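Local coordinates for protein internalin C2 (PDB 4FHO) that is an internalin-family leucine-rich-repeat protein of Listeria monocytogenes that probably takes part in adhesion to, or invasion of, host cells, at residues N158-L172 with K180-I194. Residues are numbered along the deposited sequence; the frame is centred on the assembly and turned at random.
Sequences NLQYLSIGNNQVNDL and KLTTLRADDNKISDI. With SO4 (sulfate ion), chain C.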
loop_
_atom_site.group_PDB
_atom_site.type_symbol
_atom_site.label_atom_id
_atom_site.label_comp_id
_atom_site.label_asym_id
_atom_site.label_seq_id
_atom_site.Cartn_x
_atom_site.Cartn_y
_atom_site.Cartn_z
ATOM N N ASN A 158 -9.849 -10.275 3.831
ATOM C CA ASN A 158 -10.656 -9.148 3.295
ATOM C C ASN A 158 -10.236 -8.610 1.913
ATOM O O ASN A 158 -10.865 -7.673 1.411
ATOM C CB ASN A 158 -10.742 -8.019 4.337
ATOM C CG ASN A 158 -11.505 -8.443 5.590
ATOM O OD1 ASN A 158 -12.638 -8.909 5.503
ATOM N ND2 ASN A 158 -10.891 -8.276 6.752
ATOM N N LEU A 159 -9.210 -9.201 1.292
ATOM C CA LEU A 159 -8.685 -8.694 0.011
ATOM C C LEU A 159 -9.716 -8.875 -1.120
ATOM O O LEU A 159 -10.200 -9.983 -1.342
ATOM C CB LEU A 159 -7.344 -9.353 -0.372
ATOM C CG LEU A 159 -6.056 -8.816 0.283
ATOM C CD1 LEU A 159 -4.859 -9.695 -0.031
ATOM C CD2 LEU A 159 -5.765 -7.384 -0.123
ATOM N N GLN A 160 -10.072 -7.765 -1.766
ATOM C CA GLN A 160 -10.919 -7.723 -2.975
ATOM C C GLN A 160 -10.105 -7.516 -4.257
ATOM O O GLN A 160 -10.490 -8.010 -5.318
ATOM C CB GLN A 160 -11.933 -6.574 -2.863
ATOM C CG GLN A 160 -12.903 -6.710 -1.688
ATOM C CD GLN A 160 -13.876 -5.547 -1.581
ATOM O OE1 GLN A 160 -14.331 -5.004 -2.589
ATOM N NE2 GLN A 160 -14.200 -5.157 -0.353
ATOM N N TYR A 161 -9.014 -6.757 -4.164
ATOM C CA TYR A 161 -8.172 -6.378 -5.318
ATOM C C TYR A 161 -6.724 -6.645 -4.963
ATOM O O TYR A 161 -6.211 -6.055 -4.006
ATOM C CB TYR A 161 -8.389 -4.902 -5.639
ATOM C CG TYR A 161 -7.718 -4.396 -6.900
ATOM C CD1 TYR A 161 -6.353 -4.100 -6.912
ATOM C CD2 TYR A 161 -8.448 -4.168 -8.072
ATOM C CE1 TYR A 161 -5.727 -3.627 -8.058
ATOM C CE2 TYR A 161 -7.823 -3.678 -9.225
ATOM C CZ TYR A 161 -6.458 -3.418 -9.206
ATOM O OH TYR A 161 -5.795 -2.940 -10.311
ATOM N N LEU A 162 -6.074 -7.523 -5.729
ATOM C CA LEU A 162 -4.649 -7.836 -5.552
ATOM C C LEU A 162 -3.936 -7.673 -6.885
ATOM O O LEU A 162 -4.282 -8.341 -7.851
ATOM C CB LEU A 162 -4.443 -9.256 -5.019
ATOM C CG LEU A 162 -3.002 -9.769 -4.808
ATOM C CD1 LEU A 162 -2.183 -8.848 -3.894
ATOM C CD2 LEU A 162 -2.973 -11.194 -4.270
ATOM N N SER A 163 -2.913 -6.821 -6.910
ATOM C CA SER A 163 -2.109 -6.596 -8.086
ATOM C C SER A 163 -0.664 -6.963 -7.759
ATOM O O SER A 163 -0.047 -6.334 -6.907
ATOM C CB SER A 163 -2.255 -5.134 -8.493
ATOM O OG SER A 163 -1.770 -4.932 -9.777
ATOM N N ILE A 164 -0.140 -7.972 -8.456
ATOM C CA ILE A 164 1.210 -8.518 -8.249
ATOM C C ILE A 164 2.012 -8.654 -9.553
ATOM O O ILE A 164 2.992 -9.399 -9.603
ATOM C CB ILE A 164 1.155 -9.880 -7.509
ATOM C CG1 ILE A 164 0.279 -10.892 -8.258
ATOM C CG2 ILE A 164 0.669 -9.688 -6.074
ATOM C CD1 ILE A 164 0.476 -12.322 -7.794
ATOM N N GLY A 165 1.647 -7.885 -10.580
ATOM C CA GLY A 165 2.324 -7.929 -11.876
ATOM C C GLY A 165 3.771 -7.483 -11.833
ATOM O O GLY A 165 4.147 -6.742 -10.948
ATOM N N ASN A 166 4.595 -7.998 -12.746
ATOM C CA ASN A 166 6.037 -7.693 -12.799
ATOM C C ASN A 166 6.749 -7.997 -11.473
ATOM O O ASN A 166 7.297 -7.108 -10.828
ATOM C CB ASN A 166 6.275 -6.243 -13.258
ATOM C CG ASN A 166 5.705 -5.970 -14.632
ATOM O OD1 ASN A 166 6.339 -6.264 -15.636
ATOM N ND2 ASN A 166 4.512 -5.414 -14.680
ATOM N N ASN A 167 6.621 -9.243 -11.029
ATOM C CA ASN A 167 7.358 -9.763 -9.883
ATOM C C ASN A 167 7.996 -11.098 -10.317
ATOM O O ASN A 167 8.154 -11.321 -11.517
ATOM C CB ASN A 167 6.404 -9.835 -8.672
ATOM C CG ASN A 167 6.259 -8.511 -7.963
ATOM O OD1 ASN A 167 7.190 -8.063 -7.332
ATOM N ND2 ASN A 167 5.093 -7.872 -8.073
ATOM N N GLN A 168 8.349 -11.975 -9.373
ATOM C CA GLN A 168 8.926 -13.284 -9.662
ATOM C C GLN A 168 8.111 -14.386 -8.959
ATOM O O GLN A 168 8.668 -15.380 -8.523
ATOM C CB GLN A 168 10.388 -13.301 -9.205
ATOM C CG GLN A 168 11.292 -12.244 -9.839
ATOM C CD GLN A 168 12.461 -12.832 -10.608
ATOM O OE1 GLN A 168 12.299 -13.311 -11.734
ATOM N NE2 GLN A 168 13.650 -12.804 -9.997
ATOM N N VAL A 169 6.791 -14.196 -8.869
ATOM C CA VAL A 169 5.899 -15.094 -8.147
ATOM C C VAL A 169 5.762 -16.388 -8.947
ATOM O O VAL A 169 5.525 -16.331 -10.148
ATOM C CB VAL A 169 4.502 -14.457 -7.939
ATOM C CG1 VAL A 169 3.504 -15.455 -7.372
ATOM C CG2 VAL A 169 4.593 -13.253 -7.023
ATOM N N ASN A 170 5.931 -17.534 -8.285
ATOM C CA ASN A 170 5.757 -18.870 -8.911
ATOM C C ASN A 170 4.699 -19.785 -8.296
ATOM O O ASN A 170 4.496 -20.899 -8.794
ATOM C CB ASN A 170 7.117 -19.606 -9.015
ATOM C CG ASN A 170 7.643 -20.102 -7.673
ATOM O OD1 ASN A 170 8.527 -19.505 -7.087
ATOM N ND2 ASN A 170 7.122 -21.232 -7.211
ATOM N N ASP A 171 4.038 -19.333 -7.230
ATOM C CA ASP A 171 3.108 -20.165 -6.470
ATOM C C ASP A 171 1.927 -19.289 -6.044
ATOM O O ASP A 171 2.118 -18.329 -5.312
ATOM C CB ASP A 171 3.856 -20.753 -5.253
ATOM C CG ASP A 171 3.141 -21.936 -4.608
ATOM O OD1 ASP A 171 1.937 -22.174 -4.855
ATOM O OD2 ASP A 171 3.809 -22.644 -3.830
ATOM N N LEU A 172 0.726 -19.616 -6.517
ATOM C CA LEU A 172 -0.505 -18.905 -6.129
ATOM C C LEU A 172 -1.286 -19.586 -4.997
ATOM O O LEU A 172 -2.365 -19.118 -4.616
ATOM C CB LEU A 172 -1.402 -18.700 -7.351
ATOM C CG LEU A 172 -0.860 -17.837 -8.500
ATOM C CD1 LEU A 172 -1.906 -17.761 -9.605
ATOM C CD2 LEU A 172 -0.459 -16.437 -8.037
ATOM N N LYS A 180 -12.960 -13.245 -1.147
ATOM C CA LYS A 180 -13.549 -11.975 -1.616
ATOM C C LYS A 180 -12.904 -11.380 -2.874
ATOM O O LYS A 180 -13.413 -10.372 -3.381
ATOM C CB LYS A 180 -13.568 -10.944 -0.482
ATOM C CG LYS A 180 -14.378 -11.378 0.730
ATOM C CD LYS A 180 -14.441 -10.261 1.753
ATOM C CE LYS A 180 -15.148 -10.696 3.020
ATOM N NZ LYS A 180 -14.984 -9.657 4.073
ATOM N N LEU A 181 -11.814 -11.972 -3.385
ATOM C CA LEU A 181 -11.093 -11.396 -4.540
ATOM C C LEU A 181 -11.946 -11.335 -5.808
ATOM O O LEU A 181 -12.443 -12.372 -6.270
ATOM C CB LEU A 181 -9.804 -12.161 -4.890
ATOM C CG LEU A 181 -8.512 -11.902 -4.126
ATOM C CD1 LEU A 181 -7.436 -12.803 -4.701
ATOM C CD2 LEU A 181 -8.084 -10.441 -4.174
ATOM N N THR A 182 -12.106 -10.126 -6.347
ATOM C CA THR A 182 -12.714 -9.903 -7.661
ATOM C C THR A 182 -11.694 -9.607 -8.772
ATOM O O THR A 182 -11.990 -9.870 -9.944
ATOM C CB THR A 182 -13.788 -8.797 -7.608
ATOM O OG1 THR A 182 -13.252 -7.637 -6.964
ATOM C CG2 THR A 182 -15.010 -9.276 -6.842
ATOM N N THR A 183 -10.518 -9.069 -8.427
ATOM C CA THR A 183 -9.457 -8.799 -9.397
ATOM C C THR A 183 -8.131 -9.378 -8.931
ATOM O O THR A 183 -7.687 -9.113 -7.795
ATOM C CB THR A 183 -9.307 -7.290 -9.654
ATOM O OG1 THR A 183 -10.552 -6.766 -10.127
ATOM C CG2 THR A 183 -8.193 -7.011 -10.671
ATOM N N LEU A 184 -7.521 -10.193 -9.794
ATOM C CA LEU A 184 -6.144 -10.633 -9.636
ATOM C C LEU A 184 -5.409 -10.209 -10.885
ATOM O O LEU A 184 -5.693 -10.714 -11.963
ATOM C CB LEU A 184 -6.016 -12.143 -9.448
ATOM C CG LEU A 184 -4.577 -12.675 -9.328
ATOM C CD1 LEU A 184 -3.876 -12.087 -8.105
ATOM C CD2 LEU A 184 -4.530 -14.192 -9.281
ATOM N N ARG A 185 -4.454 -9.292 -10.733
ATOM C CA ARG A 185 -3.592 -8.875 -11.825
ATOM C C ARG A 185 -2.193 -9.397 -11.551
ATOM O O ARG A 185 -1.574 -9.004 -10.561
ATOM C CB ARG A 185 -3.603 -7.367 -11.953
ATOM C CG ARG A 185 -4.908 -6.854 -12.527
ATOM C CD ARG A 185 -4.824 -5.363 -12.686
ATOM N NE ARG A 185 -5.989 -4.835 -13.372
ATOM C CZ ARG A 185 -6.122 -3.575 -13.778
ATOM N NH1 ARG A 185 -5.165 -2.660 -13.560
ATOM N NH2 ARG A 185 -7.238 -3.215 -14.389
ATOM N N ALA A 186 -1.721 -10.299 -12.412
ATOM C CA ALA A 186 -0.464 -11.020 -12.208
ATOM C C ALA A 186 0.345 -11.204 -13.493
ATOM O O ALA A 186 1.080 -12.188 -13.614
ATOM C CB ALA A 186 -0.742 -12.358 -11.536
ATOM N N ASP A 187 0.271 -10.219 -14.406
ATOM C CA ASP A 187 1.059 -10.260 -15.661
ATOM C C ASP A 187 2.565 -10.246 -15.341
ATOM O O ASP A 187 2.984 -9.496 -14.477
ATOM C CB ASP A 187 0.755 -9.063 -16.586
ATOM C CG ASP A 187 -0.640 -9.114 -17.221
ATOM O OD1 ASP A 187 -1.309 -10.160 -17.166
ATOM O OD2 ASP A 187 -1.066 -8.093 -17.817
ATOM N N ASP A 188 3.345 -11.075 -16.041
ATOM C CA ASP A 188 4.817 -11.056 -15.986
ATOM C C ASP A 188 5.312 -11.528 -14.605
ATOM O O ASP A 188 5.782 -10.760 -13.780
ATOM C CB ASP A 188 5.390 -9.688 -16.451
ATOM C CG ASP A 188 6.909 -9.717 -16.715
ATOM O OD1 ASP A 188 7.601 -10.730 -16.469
ATOM O OD2 ASP A 188 7.433 -8.674 -17.144
ATOM N N ASN A 189 5.152 -12.826 -14.398
ATOM C CA ASN A 189 5.567 -13.545 -13.206
ATOM C C ASN A 189 6.096 -14.929 -13.659
ATOM O O ASN A 189 6.429 -15.092 -14.839
ATOM C CB ASN A 189 4.383 -13.600 -12.230
ATOM C CG ASN A 189 4.309 -12.388 -11.335
ATOM O OD1 ASN A 189 5.208 -12.147 -10.521
ATOM N ND2 ASN A 189 3.231 -11.635 -11.456
ATOM N N LYS A 190 6.210 -15.887 -12.751
ATOM C CA LYS A 190 6.650 -17.244 -13.077
ATOM C C LYS A 190 5.559 -18.250 -12.710
ATOM O O LYS A 190 5.847 -19.319 -12.196
ATOM C CB LYS A 190 7.975 -17.540 -12.353
ATOM C CG LYS A 190 9.123 -16.605 -12.716
ATOM C CD LYS A 190 9.782 -17.001 -14.037
ATOM C CE LYS A 190 10.619 -15.872 -14.624
ATOM N NZ LYS A 190 11.601 -15.305 -13.655
ATOM N N ILE A 191 4.304 -17.919 -13.029
ATOM C CA ILE A 191 3.158 -18.752 -12.660
ATOM C C ILE A 191 2.989 -19.844 -13.734
ATOM O O ILE A 191 2.997 -19.544 -14.936
ATOM C CB ILE A 191 1.869 -17.893 -12.489
ATOM C CG1 ILE A 191 2.052 -16.876 -11.338
ATOM C CG2 ILE A 191 0.642 -18.764 -12.230
ATOM C CD1 ILE A 191 1.041 -15.738 -11.321
ATOM N N SER A 192 2.880 -21.101 -13.300
ATOM C CA SER A 192 2.498 -22.229 -14.186
ATOM C C SER A 192 1.244 -23.001 -13.788
ATOM O O SER A 192 0.587 -23.558 -14.655
ATOM C CB SER A 192 3.671 -23.206 -14.346
ATOM O OG SER A 192 4.162 -23.620 -13.090
ATOM N N ASP A 193 0.949 -23.071 -12.493
ATOM C CA ASP A 193 -0.214 -23.775 -11.961
ATOM C C ASP A 193 -1.149 -22.674 -11.490
ATOM O O ASP A 193 -0.743 -21.858 -10.691
ATOM C CB ASP A 193 0.233 -24.670 -10.784
ATOM C CG ASP A 193 -0.849 -25.625 -10.291
ATOM O OD1 ASP A 193 -2.044 -25.439 -10.585
ATOM O OD2 ASP A 193 -0.483 -26.588 -9.586
ATOM N N ILE A 194 -2.380 -22.641 -12.000
ATOM C CA ILE A 194 -3.435 -21.734 -11.494
ATOM C C ILE A 194 -4.585 -22.478 -10.782
ATOM O O ILE A 194 -5.652 -21.899 -10.571
ATOM C CB ILE A 194 -3.963 -20.754 -12.590
ATOM C CG1 ILE A 194 -4.592 -21.482 -13.778
ATOM C CG2 ILE A 194 -2.833 -19.861 -13.075
ATOM C CD1 ILE A 194 -5.468 -20.575 -14.622
HETATM S S SO4 C . -6.133 0.626 -14.549
HETATM O O1 SO4 C . -6.077 0.834 -16.021
HETATM O O2 SO4 C . -4.824 0.123 -14.070
HETATM O O3 SO4 C . -6.448 1.901 -13.853
HETATM O O4 SO4 C . -7.193 -0.363 -14.244
HETATM O O HOH W 1 -10.591 -12.238 0.324
HETATM O O HOH W 2 1.849 -21.862 -9.553
HETATM O O HOH W 3 -0.246 -21.844 -7.733
#
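The carbonyl oxygen of Ile-164 is gripped by two asparagine amides that approach it from either side of its carbonyl plane. Asn-189 ND2 donates to Ile-164 O across the contact at 2.9 Å, nearly straight at 173°, and Asn-167 ND2 donates from its own turn. Each amide bridges two turns: Asn-189 ND2 also bonds Ala-186 O of its own turn, and Asn-167 ND2 also reaches Leu-142 O of the turn before. With CG beside the backbone N (chi1 -87°), the Asn-189 amide is directed at the neighbouring turn. Its other end is used as well, since Val-169 N donates to Asn-189 OD1 at 3.1 Å; with both ends held, its rotation is fixed. Such a column of stacked asparagines is characteristic of a leucine-rich-repeat solenoid, satisfying buried backbone groups where the chain leaves each strand. Here strands 161-163 and 183-185 run parallel as neighbours in the concave sheet. Inside, Leu-162 and Leu-184 run alongside each other, CD2 of the former 4.0 Å from CD1 of the latter; farther round the coil Leu-172 lies athwart Ile-191, with Leu-172 CD2 3.7 Å from Ile-191 CD1. On the concave face, opposite the leucines, Thr-183 CB packs 3.6 Å from Tyr-161 CD2. Tyr-161 OH sits over one face of the extended Arg-185's guanidinium, toward its rim, the phenol ring and guanidinium planes 56° apart. Arg-185 NH1 donates to O2 of a sulfate, most likely a crystallisation additive, at 2.8 Å, while NE pairs with Glu-205 of the next strand. Where the strands begin, Gln-160 O accepts from Thr-182 N, Thr-182 OG1 and Thr-183 N.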